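Flavodoxin (Bacillus cereus, PDB 6GAQ) binds flavin mononucleotide and probably serves as a low-potential electron donor to several redox enzymes. Local coordinates at residues A9-M18 / A55-W66; L28-H38 / C143-F154. All coordinates share one frame; numbering follows the deposited sequence.

Interaction 1. Residues A9-M18 / A55-W66. With FMN (flavin mononucleotide), chain C.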
loop_
_atom_site.group_PDB
_atom_site.type_symbol
_atom_site.label_atom_id
_atom_site.label_comp_id
_atom_site.label_asym_id
_atom_site.label_seq_id
_atom_site.Cartn_x
_atom_site.Cartn_y
_atom_site.Cartn_z
ATOM N N ALA A 9 -1.052 -2.902 18.609
ATOM C CA ALA A 9 -0.774 -2.677 17.195
ATOM C C ALA A 9 -1.864 -3.296 16.328
ATOM O O ALA A 9 -2.375 -4.374 16.637
ATOM C CB ALA A 9 0.589 -3.241 16.825
ATOM N N LYS A 10 -2.219 -2.617 15.237
ATOM C CA LYS A 10 -3.309 -3.091 14.394
ATOM C C LYS A 10 -2.975 -3.022 12.909
ATOM O O LYS A 10 -2.619 -4.037 12.304
ATOM C CB LYS A 10 -4.583 -2.298 14.678
ATOM C CG LYS A 10 -5.822 -3.164 14.684
ATOM C CD LYS A 10 -7.007 -2.442 15.276
ATOM C CE LYS A 10 -8.180 -3.387 15.391
ATOM N NZ LYS A 10 -8.266 -4.300 14.216
ATOM N N ILE A 11 -3.103 -1.842 12.306
ATOM C CA ILE A 11 -2.940 -1.669 10.868
ATOM C C ILE A 11 -1.700 -0.828 10.602
ATOM O O ILE A 11 -1.477 0.195 11.259
ATOM C CB ILE A 11 -4.189 -1.030 10.230
ATOM C CG1 ILE A 11 -5.411 -1.924 10.448
ATOM C CG2 ILE A 11 -3.970 -0.796 8.742
ATOM C CD1 ILE A 11 -6.660 -1.439 9.744
ATOM N N LEU A 12 -0.895 -1.265 9.636
ATOM C CA LEU A 12 0.323 -0.571 9.243
ATOM C C LEU A 12 0.212 -0.117 7.795
ATOM O O LEU A 12 -0.230 -0.878 6.927
ATOM C CB LEU A 12 1.550 -1.472 9.415
ATOM C CG LEU A 12 2.747 -1.209 8.497
ATOM C CD1 LEU A 12 3.496 0.047 8.922
ATOM C CD2 LEU A 12 3.679 -2.410 8.470
ATOM N N ILE A 13 0.616 1.124 7.540
ATOM C CA ILE A 13 0.649 1.689 6.196
ATOM C C ILE A 13 2.110 1.982 5.876
ATOM O O ILE A 13 2.673 2.976 6.350
ATOM C CB ILE A 13 -0.213 2.949 6.070
ATOM C CG1 ILE A 13 -1.667 2.640 6.427
ATOM C CG2 ILE A 13 -0.123 3.515 4.660
ATOM C CD1 ILE A 13 -2.551 3.863 6.483
ATOM N N ALA A 14 2.730 1.118 5.078
ATOM C CA ALA A 14 4.099 1.308 4.618
ATOM C C ALA A 14 4.062 1.769 3.167
ATOM O O ALA A 14 3.512 1.074 2.306
ATOM C CB ALA A 14 4.912 0.020 4.758
ATOM N N TYR A 15 4.640 2.937 2.897
ATOM C CA TYR A 15 4.544 3.552 1.583
ATOM C C TYR A 15 5.918 3.965 1.075
ATOM O O TYR A 15 6.813 4.308 1.853
ATOM C CB TYR A 15 3.606 4.773 1.599
ATOM C CG TYR A 15 4.154 5.978 2.332
ATOM C CD1 TYR A 15 4.859 6.968 1.657
ATOM C CD2 TYR A 15 3.957 6.132 3.698
ATOM C CE1 TYR A 15 5.360 8.070 2.323
ATOM C CE2 TYR A 15 4.454 7.232 4.373
ATOM C CZ TYR A 15 5.154 8.199 3.680
ATOM O OH TYR A 15 5.650 9.296 4.346
ATOM N N ALA A 16 6.067 3.930 -0.248
ATOM C CA ALA A 16 7.246 4.439 -0.940
ATOM C C ALA A 16 6.803 5.616 -1.797
ATOM O O ALA A 16 6.017 5.445 -2.736
ATOM C CB ALA A 16 7.899 3.355 -1.794
ATOM N N SER A 17 7.296 6.809 -1.473
ATOM C CA SER A 17 6.923 8.013 -2.197
ATOM C C SER A 17 8.156 8.863 -2.447
ATOM O O SER A 17 8.992 9.039 -1.557
ATOM C CB SER A 17 5.874 8.827 -1.430
ATOM O OG SER A 17 5.513 9.992 -2.151
ATOM N N MET A 18 8.262 9.388 -3.665
ATOM C CA MET A 18 9.360 10.260 -4.061
ATOM C C MET A 18 8.931 11.704 -4.270
ATOM O O MET A 18 9.629 12.619 -3.827
ATOM C CB MET A 18 10.014 9.734 -5.344
ATOM C CG MET A 18 11.034 10.678 -5.963
ATOM S SD MET A 18 11.868 9.956 -7.389
ATOM C CE MET A 18 12.651 11.404 -8.095
ATOM N N ALA A 55 3.809 -7.805 13.655
ATOM C CA ALA A 55 3.182 -7.293 14.865
ATOM C C ALA A 55 1.766 -6.792 14.619
ATOM O O ALA A 55 1.012 -6.611 15.580
ATOM C CB ALA A 55 4.027 -6.166 15.463
ATOM N N TYR A 56 1.389 -6.581 13.363
ATOM C CA TYR A 56 0.123 -5.962 13.006
ATOM C C TYR A 56 -0.921 -7.011 12.640
ATOM O O TYR A 56 -0.600 -8.146 12.280
ATOM C CB TYR A 56 0.315 -4.994 11.836
ATOM C CG TYR A 56 1.229 -3.835 12.147
ATOM C CD1 TYR A 56 0.738 -2.681 12.744
ATOM C CD2 TYR A 56 2.584 -3.893 11.848
ATOM C CE1 TYR A 56 1.570 -1.617 13.033
ATOM C CE2 TYR A 56 3.425 -2.832 12.134
ATOM C CZ TYR A 56 2.912 -1.697 12.725
ATOM O OH TYR A 56 3.743 -0.638 13.012
ATOM N N ASP A 57 -2.188 -6.608 12.744
ATOM C CA ASP A 57 -3.290 -7.414 12.237
ATOM C C ASP A 57 -3.597 -7.109 10.778
ATOM O O ASP A 57 -4.002 -8.009 10.033
ATOM C CB ASP A 57 -4.546 -7.189 13.083
ATOM C CG ASP A 57 -4.263 -7.235 14.572
ATOM O OD1 ASP A 57 -4.163 -6.157 15.195
ATOM O OD2 ASP A 57 -4.142 -8.351 15.121
ATOM N N GLY A 58 -3.411 -5.863 10.361
ATOM C CA GLY A 58 -3.567 -5.493 8.970
ATOM C C GLY A 58 -2.360 -4.723 8.484
ATOM O O GLY A 58 -1.682 -4.037 9.249
ATOM N N ILE A 59 -2.086 -4.855 7.188
ATOM C CA ILE A 59 -0.936 -4.214 6.560
ATOM C C ILE A 59 -1.361 -3.686 5.198
ATOM O O ILE A 59 -1.896 -4.436 4.376
ATOM C CB ILE A 59 0.254 -5.183 6.404
ATOM C CG1 ILE A 59 0.749 -5.660 7.771
ATOM C CG2 ILE A 59 1.379 -4.517 5.627
ATOM C CD1 ILE A 59 1.116 -7.125 7.805
ATOM N N ILE A 60 -1.122 -2.401 4.953
ATOM C CA ILE A 60 -1.438 -1.774 3.675
ATOM C C ILE A 60 -0.144 -1.226 3.094
ATOM O O ILE A 60 0.447 -0.289 3.649
ATOM C CB ILE A 60 -2.491 -0.668 3.815
ATOM C CG1 ILE A 60 -3.747 -1.205 4.501
ATOM C CG2 ILE A 60 -2.844 -0.100 2.450
ATOM C CD1 ILE A 60 -4.868 -0.191 4.588
ATOM N N LEU A 61 0.301 -1.803 1.984
ATOM C CA LEU A 61 1.487 -1.328 1.293
ATOM C C LEU A 61 1.101 -0.329 0.209
ATOM O O LEU A 61 -0.007 -0.364 -0.332
ATOM C CB LEU A 61 2.265 -2.492 0.674
ATOM C CG LEU A 61 2.689 -3.627 1.609
ATOM C CD1 LEU A 61 3.577 -4.619 0.874
ATOM C CD2 LEU A 61 3.396 -3.081 2.839
ATOM N N GLY A 62 2.032 0.567 -0.101
ATOM C CA GLY A 62 1.812 1.560 -1.132
ATOM C C GLY A 62 3.098 1.970 -1.815
ATOM O O GLY A 62 4.123 2.157 -1.154
ATOM N N SER A 63 3.067 2.109 -3.137
ATOM C CA SER A 63 4.274 2.461 -3.869
ATOM C C SER A 63 3.898 3.057 -5.215
ATOM O O SER A 63 2.910 2.657 -5.835
ATOM C CB SER A 63 5.182 1.242 -4.072
ATOM O OG SER A 63 6.108 1.467 -5.122
ATOM N N TYR A 64 4.700 4.022 -5.653
ATOM C CA TYR A 64 4.592 4.521 -7.011
ATOM C C TYR A 64 5.326 3.585 -7.965
ATOM O O TYR A 64 6.117 2.731 -7.554
ATOM C CB TYR A 64 5.151 5.942 -7.115
ATOM C CG TYR A 64 6.640 6.063 -6.861
ATOM C CD1 TYR A 64 7.157 5.978 -5.573
ATOM C CD2 TYR A 64 7.526 6.279 -7.906
ATOM C CE1 TYR A 64 8.515 6.095 -5.338
ATOM C CE2 TYR A 64 8.884 6.397 -7.679
ATOM C CZ TYR A 64 9.373 6.306 -6.395
ATOM O OH TYR A 64 10.726 6.423 -6.170
ATOM N N THR A 65 5.045 3.741 -9.253
ATOM C CA THR A 65 5.663 2.922 -10.284
ATOM C C THR A 65 6.728 3.730 -11.013
ATOM O O THR A 65 6.504 4.890 -11.372
ATOM C CB THR A 65 4.620 2.409 -11.280
ATOM O OG1 THR A 65 3.602 1.685 -10.578
ATOM C CG2 THR A 65 5.268 1.483 -12.294
ATOM N N TRP A 66 7.890 3.115 -11.222
ATOM C CA TRP A 66 8.999 3.757 -11.899
ATOM C C TRP A 66 9.139 3.192 -13.315
ATOM O O TRP A 66 8.211 2.558 -13.838
ATOM C CB TRP A 66 10.270 3.592 -11.060
ATOM C CG TRP A 66 11.265 4.703 -11.249
ATOM C CD1 TRP A 66 12.582 4.570 -11.581
ATOM C CD2 TRP A 66 11.026 6.112 -11.117
ATOM N NE1 TRP A 66 13.178 5.806 -11.663
ATOM C CE2 TRP A 66 12.245 6.769 -11.383
ATOM C CE3 TRP A 66 9.902 6.883 -10.800
ATOM C CZ2 TRP A 66 12.371 8.157 -11.342
ATOM C CZ3 TRP A 66 10.030 8.260 -10.758
ATOM C CH2 TRP A 66 11.255 8.883 -11.029
HETATM N N1 FMN C . 3.740 5.473 -13.744
HETATM C C2 FMN C . 3.188 4.250 -14.068
HETATM O O2 FMN C . 2.025 4.001 -13.758
HETATM N N3 FMN C . 3.938 3.304 -14.737
HETATM C C4 FMN C . 5.246 3.577 -15.087
HETATM O O4 FMN C . 5.914 2.734 -15.683
HETATM C C4A FMN C . 5.803 4.808 -14.763
HETATM N N5 FMN C . 7.109 5.084 -15.112
HETATM C C5A FMN C . 7.662 6.305 -14.790
HETATM C C6 FMN C . 8.978 6.579 -15.143
HETATM C C7 FMN C . 9.543 7.807 -14.824
HETATM C C7M FMN C . 10.964 8.097 -15.207
HETATM C C8 FMN C . 8.790 8.763 -14.150
HETATM C C8M FMN C . 9.394 10.091 -13.802
HETATM C C9 FMN C . 7.473 8.488 -13.797
HETATM C C9A FMN C . 6.906 7.259 -14.115
HETATM N N10 FMN C . 5.600 6.980 -13.756
HETATM C C10 FMN C . 5.046 5.758 -14.088
HETATM C "C1'" FMN C . 4.769 8.011 -13.044
HETATM C "C2'" FMN C . 4.863 7.977 -11.522
HETATM O "O2'" FMN C . 4.485 6.710 -11.035
HETATM C "C3'" FMN C . 3.928 9.052 -10.974
HETATM O "O3'" FMN C . 4.496 10.323 -11.203
HETATM C "C4'" FMN C . 3.604 8.893 -9.490
HETATM O "O4'" FMN C . 2.438 9.630 -9.200
HETATM C "C5'" FMN C . 4.727 9.375 -8.576
HETATM O "O5'" FMN C . 4.332 9.139 -7.242
HETATM P P FMN C . 5.130 9.765 -5.989
HETATM O O1P FMN C . 4.763 11.222 -5.864
HETATM O O2P FMN C . 4.733 9.040 -4.727
HETATM O O3P FMN C . 6.619 9.638 -6.209
#
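Leu12 sets its CB squarely over the Tyr56 ring, 3.3 Å from the ring centroid, in a CH-pi contact whose face-on approach suits a flat aromatic lid on a branched aliphatic chain. The ring lies across the neighbouring strand because its CG is turned anti to the carbonyl carbon (chi1 -63°), and one edge of it meets Lys10 O. At the other end, Ala16 O sits at the edge of the Tyr64 ring, 3.1 Å from CD1, and FMN O3P lies over one face of that ring. The extended chain of Met18 carries SD to 3.8 Å from CH2 of Trp66, an oblique Met-aromatic contact; the indole in turn has FMN C8 over a face.

Between these ends strands 11-16 and 58-63 run parallel. Gly58 N and Ile60 N donate to Lys10 O and Leu12 O, the second bond being short at 2.6 Å from Ile60 N to Leu12 O. Ala14 and Ala16 continue the ladder against Ile60 and Gly62. At Gly58 a beta carbon would come tight against CG1 of Ile11, so a residue without a side chain suits the place. Ile11, Ile13 and Ile60 form one greasy face, with Ile11 and Ile13 touching helix 21-35; Leu61 and Ser63, on the face shared with Leu12, Ala14 and Ala16, meet helix 107-117.

The cofactor is gripped where the strands end. Ser17 OG donates to FMN O2P at 2.9 Å and Met18 N to O3P at 3.0 Å, while FMN O2' donates to Thr65 O. Further out, Glu74 holds Tyr64 OH, and Asn21, Thr22 and Ser19 add bonds to the cofactor. Central parallel strands whose C-terminal loops cradle phosphate and flavin are the signature of the flavodoxin fold.

Interaction 2. Residues L28-H38 / C143-F154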
loop_
_atom_site.group_PDB
_atom_site.type_symbol
_atom_site.label_atom_id
_atom_site.label_comp_id
_atom_site.label_asym_id
_atom_site.label_seq_id
_atom_site.Cartn_x
_atom_site.Cartn_y
_atom_site.Cartn_z
ATOM N N LEU A 28 -4.442 10.051 3.432
ATOM C CA LEU A 28 -5.897 9.963 3.360
ATOM C C LEU A 28 -6.399 8.642 3.928
ATOM O O LEU A 28 -7.393 8.610 4.662
ATOM C CB LEU A 28 -6.364 10.140 1.915
ATOM C CG LEU A 28 -6.209 11.534 1.301
ATOM C CD1 LEU A 28 -6.314 11.467 -0.213
ATOM C CD2 LEU A 28 -7.247 12.491 1.867
ATOM N N ILE A 29 -5.719 7.539 3.606
ATOM C CA ILE A 29 -6.157 6.231 4.085
ATOM C C ILE A 29 -6.048 6.148 5.603
ATOM O O ILE A 29 -6.926 5.589 6.271
ATOM C CB ILE A 29 -5.351 5.116 3.393
ATOM C CG1 ILE A 29 -5.585 5.152 1.882
ATOM C CG2 ILE A 29 -5.722 3.753 3.958
ATOM C CD1 ILE A 29 -4.580 4.345 1.092
ATOM N N LYS A 30 -4.974 6.704 6.171
ATOM C CA LYS A 30 -4.794 6.657 7.619
ATOM C C LYS A 30 -5.912 7.395 8.344
ATOM O O LYS A 30 -6.427 6.913 9.360
ATOM C CB LYS A 30 -3.435 7.246 8.001
ATOM C CG LYS A 30 -3.353 7.705 9.449
ATOM C CD LYS A 30 -1.953 8.161 9.819
ATOM C CE LYS A 30 -1.910 8.659 11.254
ATOM N NZ LYS A 30 -2.551 7.689 12.185
ATOM N N VAL A 31 -6.300 8.564 7.833
ATOM C CA VAL A 31 -7.328 9.364 8.492
ATOM C C VAL A 31 -8.659 8.620 8.508
ATOM O O VAL A 31 -9.375 8.621 9.518
ATOM C CB VAL A 31 -7.445 10.739 7.809
ATOM C CG1 VAL A 31 -8.737 11.417 8.195
ATOM C CG2 VAL A 31 -6.255 11.612 8.178
ATOM N N SER A 32 -9.008 7.965 7.397
ATOM C CA SER A 32 -10.211 7.136 7.376
ATOM C C SER A 32 -10.100 5.995 8.376
ATOM O O SER A 32 -11.033 5.730 9.143
ATOM C CB SER A 32 -10.451 6.586 5.970
ATOM O OG SER A 32 -11.414 5.546 5.990
ATOM N N LEU A 33 -8.958 5.305 8.378
ATOM C CA LEU A 33 -8.737 4.227 9.330
ATOM C C LEU A 33 -8.657 4.732 10.763
ATOM O O LEU A 33 -8.830 3.940 11.692
ATOM C CB LEU A 33 -7.462 3.464 8.975
ATOM C CG LEU A 33 -7.506 2.584 7.727
ATOM C CD1 LEU A 33 -6.150 1.940 7.489
ATOM C CD2 LEU A 33 -8.592 1.531 7.855
ATOM N N ASP A 34 -8.385 6.025 10.962
ATOM C CA ASP A 34 -8.422 6.590 12.307
ATOM C C ASP A 34 -9.851 6.673 12.828
ATOM O O ASP A 34 -10.098 6.437 14.015
ATOM C CB ASP A 34 -7.784 7.978 12.315
ATOM C CG ASP A 34 -6.271 7.933 12.316
ATOM O OD1 ASP A 34 -5.699 6.875 12.653
ATOM O OD2 ASP A 34 -5.654 8.963 11.975
ATOM N N ALA A 35 -10.801 7.015 11.953
ATOM C CA ALA A 35 -12.178 7.236 12.387
ATOM C C ALA A 35 -12.784 5.970 12.976
ATOM O O ALA A 35 -13.532 6.031 13.959
ATOM C CB ALA A 35 -13.017 7.748 11.218
ATOM N N PHE A 36 -12.494 4.819 12.378
ATOM C CA PHE A 36 -12.668 3.553 13.073
ATOM C C PHE A 36 -11.539 3.433 14.087
ATOM O O PHE A 36 -10.369 3.597 13.737
ATOM C CB PHE A 36 -12.641 2.377 12.097
ATOM C CG PHE A 36 -13.490 2.579 10.874
ATOM C CD1 PHE A 36 -12.967 3.186 9.742
ATOM C CD2 PHE A 36 -14.809 2.157 10.852
ATOM C CE1 PHE A 36 -13.746 3.372 8.616
ATOM C CE2 PHE A 36 -15.593 2.342 9.728
ATOM C CZ PHE A 36 -15.060 2.950 8.609
ATOM N N ASP A 37 -11.878 3.162 15.344
ATOM C CA ASP A 37 -10.875 3.274 16.398
ATOM C C ASP A 37 -9.765 2.233 16.262
ATOM O O ASP A 37 -9.426 1.541 17.228
ATOM C CB ASP A 37 -11.545 3.185 17.769
ATOM C CG ASP A 37 -12.412 4.397 18.064
ATOM O OD1 ASP A 37 -12.019 5.519 17.681
ATOM O OD2 ASP A 37 -13.492 4.228 18.667
ATOM N N HIS A 38 -9.178 2.146 15.068
ATOM C CA HIS A 38 -8.031 1.298 14.791
ATOM C C HIS A 38 -6.738 2.021 15.158
ATOM O O HIS A 38 -6.690 3.250 15.270
ATOM C CB HIS A 38 -7.992 0.905 13.311
ATOM C CG HIS A 38 -9.093 -0.021 12.892
ATOM N ND1 HIS A 38 -9.547 -1.051 13.686
ATOM C CD2 HIS A 38 -9.823 -0.076 11.752
ATOM C CE1 HIS A 38 -10.511 -1.699 13.056
ATOM N NE2 HIS A 38 -10.699 -1.126 11.881
ATOM N N CYS A 143 -9.936 7.123 -2.630
ATOM C CA CYS A 143 -9.219 6.729 -1.422
ATOM C C CYS A 143 -10.179 6.479 -0.266
ATOM O O CYS A 143 -9.979 5.549 0.524
ATOM C CB CYS A 143 -8.200 7.805 -1.044
ATOM S SG CYS A 143 -7.019 8.225 -2.345
ATOM N N SER A 144 -11.228 7.300 -0.154
ATOM C CA SER A 144 -12.180 7.143 0.941
ATOM C C SER A 144 -12.918 5.813 0.849
ATOM O O SER A 144 -13.138 5.146 1.867
ATOM C CB SER A 144 -13.169 8.308 0.945
ATOM O OG SER A 144 -14.032 8.242 2.066
ATOM N N ASN A 145 -13.307 5.409 -0.362
ATOM C CA ASN A 145 -13.993 4.131 -0.526
ATOM C C ASN A 145 -13.051 2.960 -0.272
ATOM O O ASN A 145 -13.446 1.957 0.334
ATOM C CB ASN A 145 -14.600 4.033 -1.926
ATOM C CG ASN A 145 -15.658 5.087 -2.177
ATOM O OD1 ASN A 145 -16.286 5.589 -1.245
ATOM N ND2 ASN A 145 -15.861 5.430 -3.443
ATOM N N PHE A 146 -11.802 3.071 -0.730
ATOM C CA PHE A 146 -10.839 1.989 -0.548
ATOM C C PHE A 146 -10.563 1.742 0.930
ATOM O O PHE A 146 -10.577 0.595 1.394
ATOM C CB PHE A 146 -9.545 2.317 -1.296
ATOM C CG PHE A 146 -8.482 1.261 -1.169
ATOM C CD1 PHE A 146 -8.472 0.164 -2.015
ATOM C CD2 PHE A 146 -7.487 1.372 -0.211
ATOM C CE1 PHE A 146 -7.492 -0.807 -1.902
ATOM C CE2 PHE A 146 -6.507 0.404 -0.092
ATOM C CZ PHE A 146 -6.510 -0.687 -0.940
ATOM N N ALA A 147 -10.314 2.812 1.689
ATOM C CA ALA A 147 -9.972 2.658 3.098
ATOM C C ALA A 147 -11.152 2.155 3.920
ATOM O O ALA A 147 -10.959 1.400 4.879
ATOM C CB ALA A 147 -9.460 3.983 3.662
ATOM N N ILE A 148 -12.374 2.555 3.565
ATOM C CA ILE A 148 -13.545 2.121 4.321
ATOM C C ILE A 148 -13.810 0.638 4.094
ATOM O O ILE A 148 -14.127 -0.100 5.034
ATOM C CB ILE A 148 -14.765 2.984 3.954
ATOM C CG1 ILE A 148 -14.648 4.369 4.596
ATOM C CG2 ILE A 148 -16.057 2.307 4.389
ATOM C CD1 ILE A 148 -15.651 5.373 4.073
ATOM N N ALA A 149 -13.678 0.176 2.847
ATOM C CA ALA A 149 -13.872 -1.242 2.561
ATOM C C ALA A 149 -12.840 -2.096 3.288
ATOM O O ALA A 149 -13.149 -3.203 3.744
ATOM C CB ALA A 149 -13.809 -1.490 1.055
ATOM N N PHE A 150 -11.606 -1.597 3.401
ATOM C CA PHE A 150 -10.594 -2.301 4.180
ATOM C C PHE A 150 -10.986 -2.369 5.649
ATOM O O PHE A 150 -10.793 -3.399 6.306
ATOM C CB PHE A 150 -9.238 -1.614 4.016
ATOM C CG PHE A 150 -8.090 -2.388 4.596
ATOM C CD1 PHE A 150 -7.499 -3.418 3.883
ATOM C CD2 PHE A 150 -7.593 -2.078 5.852
ATOM C CE1 PHE A 150 -6.439 -4.130 4.414
ATOM C CE2 PHE A 150 -6.531 -2.784 6.387
ATOM C CZ PHE A 150 -5.954 -3.811 5.667
ATOM N N ALA A 151 -11.544 -1.279 6.182
ATOM C CA ALA A 151 -12.001 -1.283 7.567
ATOM C C ALA A 151 -13.181 -2.225 7.765
ATOM O O ALA A 151 -13.329 -2.811 8.844
ATOM C CB ALA A 151 -12.372 0.134 8.002
ATOM N N GLU A 152 -14.026 -2.383 6.743
ATOM C CA GLU A 152 -15.135 -3.324 6.843
ATOM C C GLU A 152 -14.642 -4.762 6.941
ATOM O O GLU A 152 -15.344 -5.621 7.487
ATOM C CB GLU A 152 -16.074 -3.162 5.647
ATOM C CG GLU A 152 -17.020 -1.978 5.760
ATOM C CD GLU A 152 -17.693 -1.641 4.445
ATOM O OE1 GLU A 152 -18.340 -0.576 4.362
ATOM O OE2 GLU A 152 -17.576 -2.441 3.492
ATOM N N LYS A 153 -13.444 -5.041 6.423
ATOM C CA LYS A 153 -12.837 -6.355 6.587
ATOM C C LYS A 153 -12.348 -6.598 8.009
ATOM O O LYS A 153 -11.956 -7.726 8.326
ATOM C CB LYS A 153 -11.673 -6.520 5.609
ATOM C CG LYS A 153 -12.042 -6.278 4.155
ATOM C CD LYS A 153 -12.954 -7.371 3.626
ATOM C CE LYS A 153 -13.638 -6.942 2.339
ATOM N NZ LYS A 153 -12.670 -6.387 1.354
ATOM N N PHE A 154 -12.363 -5.578 8.861
ATOM C CA PHE A 154 -11.907 -5.708 10.239
ATOM C C PHE A 154 -13.058 -5.500 11.212
ATOM O O PHE A 154 -12.836 -5.173 12.378
ATOM C CB PHE A 154 -10.790 -4.706 10.535
ATOM C CG PHE A 154 -9.472 -5.070 9.919
ATOM C CD1 PHE A 154 -9.283 -4.974 8.553
ATOM C CD2 PHE A 154 -8.423 -5.509 10.708
ATOM C CE1 PHE A 154 -8.075 -5.310 7.983
ATOM C CE2 PHE A 154 -7.210 -5.846 10.142
ATOM C CZ PHE A 154 -7.036 -5.745 8.777
ATOM O OXT PHE A 154 -14.227 -5.640 10.854
#
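Leu28 meets Cys143 with CD1 lying 3.9 Å from SG, a contact of two soft apolar groups between helices 21-35 and 137-152. Next comes Ile29, both of whose branches meet helix 137-152: CG2 rests 3.8 Å from Ala147 CB, while CD1 reaches obliquely to the Phe146 ring, which also packs on strands 91-98 and 122-131.

One turn on, Ser32 has its hydroxyl anti to the backbone N (chi1 166°), which lays OG against methyl and methylene carbon, 3.4 Å from Ala147 CB and also near CG1 of Ile148. A small residue facing an alanine suits the close approach of the two helices, the axes of segments 28-35 and 143-152 coming within 8.8 Å at a crossing angle of -43°. Leu33 CD2 touches Ala147 O and Ala151 CB and lies at the edge of the Phe150 ring; the same leucine also touches Ile11 of the sheet.

Past the helix end, Phe36 lays a ring face over Ala151, whose CB is 3.7 Å from the ring centroid in a CH-pi contact, and Ile148 CG1 lies at the ring's edge. His38 closes the series with a T-shaped pair: the edge of Phe154 points toward the imidazole face, the centroids 5.9 Å apart and the planes at 66°. His38 NE2 is also 3.8 Å from Phe154 CB.

The surfaces that meet are mostly apolar; Ser32 OG and Ala147 O also touch carbon, but no polar bond joins the two segments. Cohesion therefore rests on van der Waals packing and the burial of apolar surface: small residues, Ser32, Ala147 and Ala151, allow the close approach, while Leu28, Ile29, Leu33 and Phe36 supply the bulk of the apolar surface from the first segment.

The centres of the two interactions lie 13 Å apart, and their segments alternate along the chain: 9-18, 28-38, 55-66, then 143-154. Strand 11-16 of interaction 1 leads, through the short FMN-binding loop, into helix 21-35 of interaction 2, so one strand-helix unit serves both. The helix pair covers the sheet face that carries Ile11 and Ile60, and the two contacts meet there: Phe150 packs on both isoleucines, Phe154 on Gly58 and His38 on Lys10. Interaction 1 thus forms the middle of the five-stranded sheet and presents the flavin site at its C-terminal end, whereas interaction 2 brings the C-terminal helix beside the first helix, completing one layer of the alpha-beta-alpha sandwich.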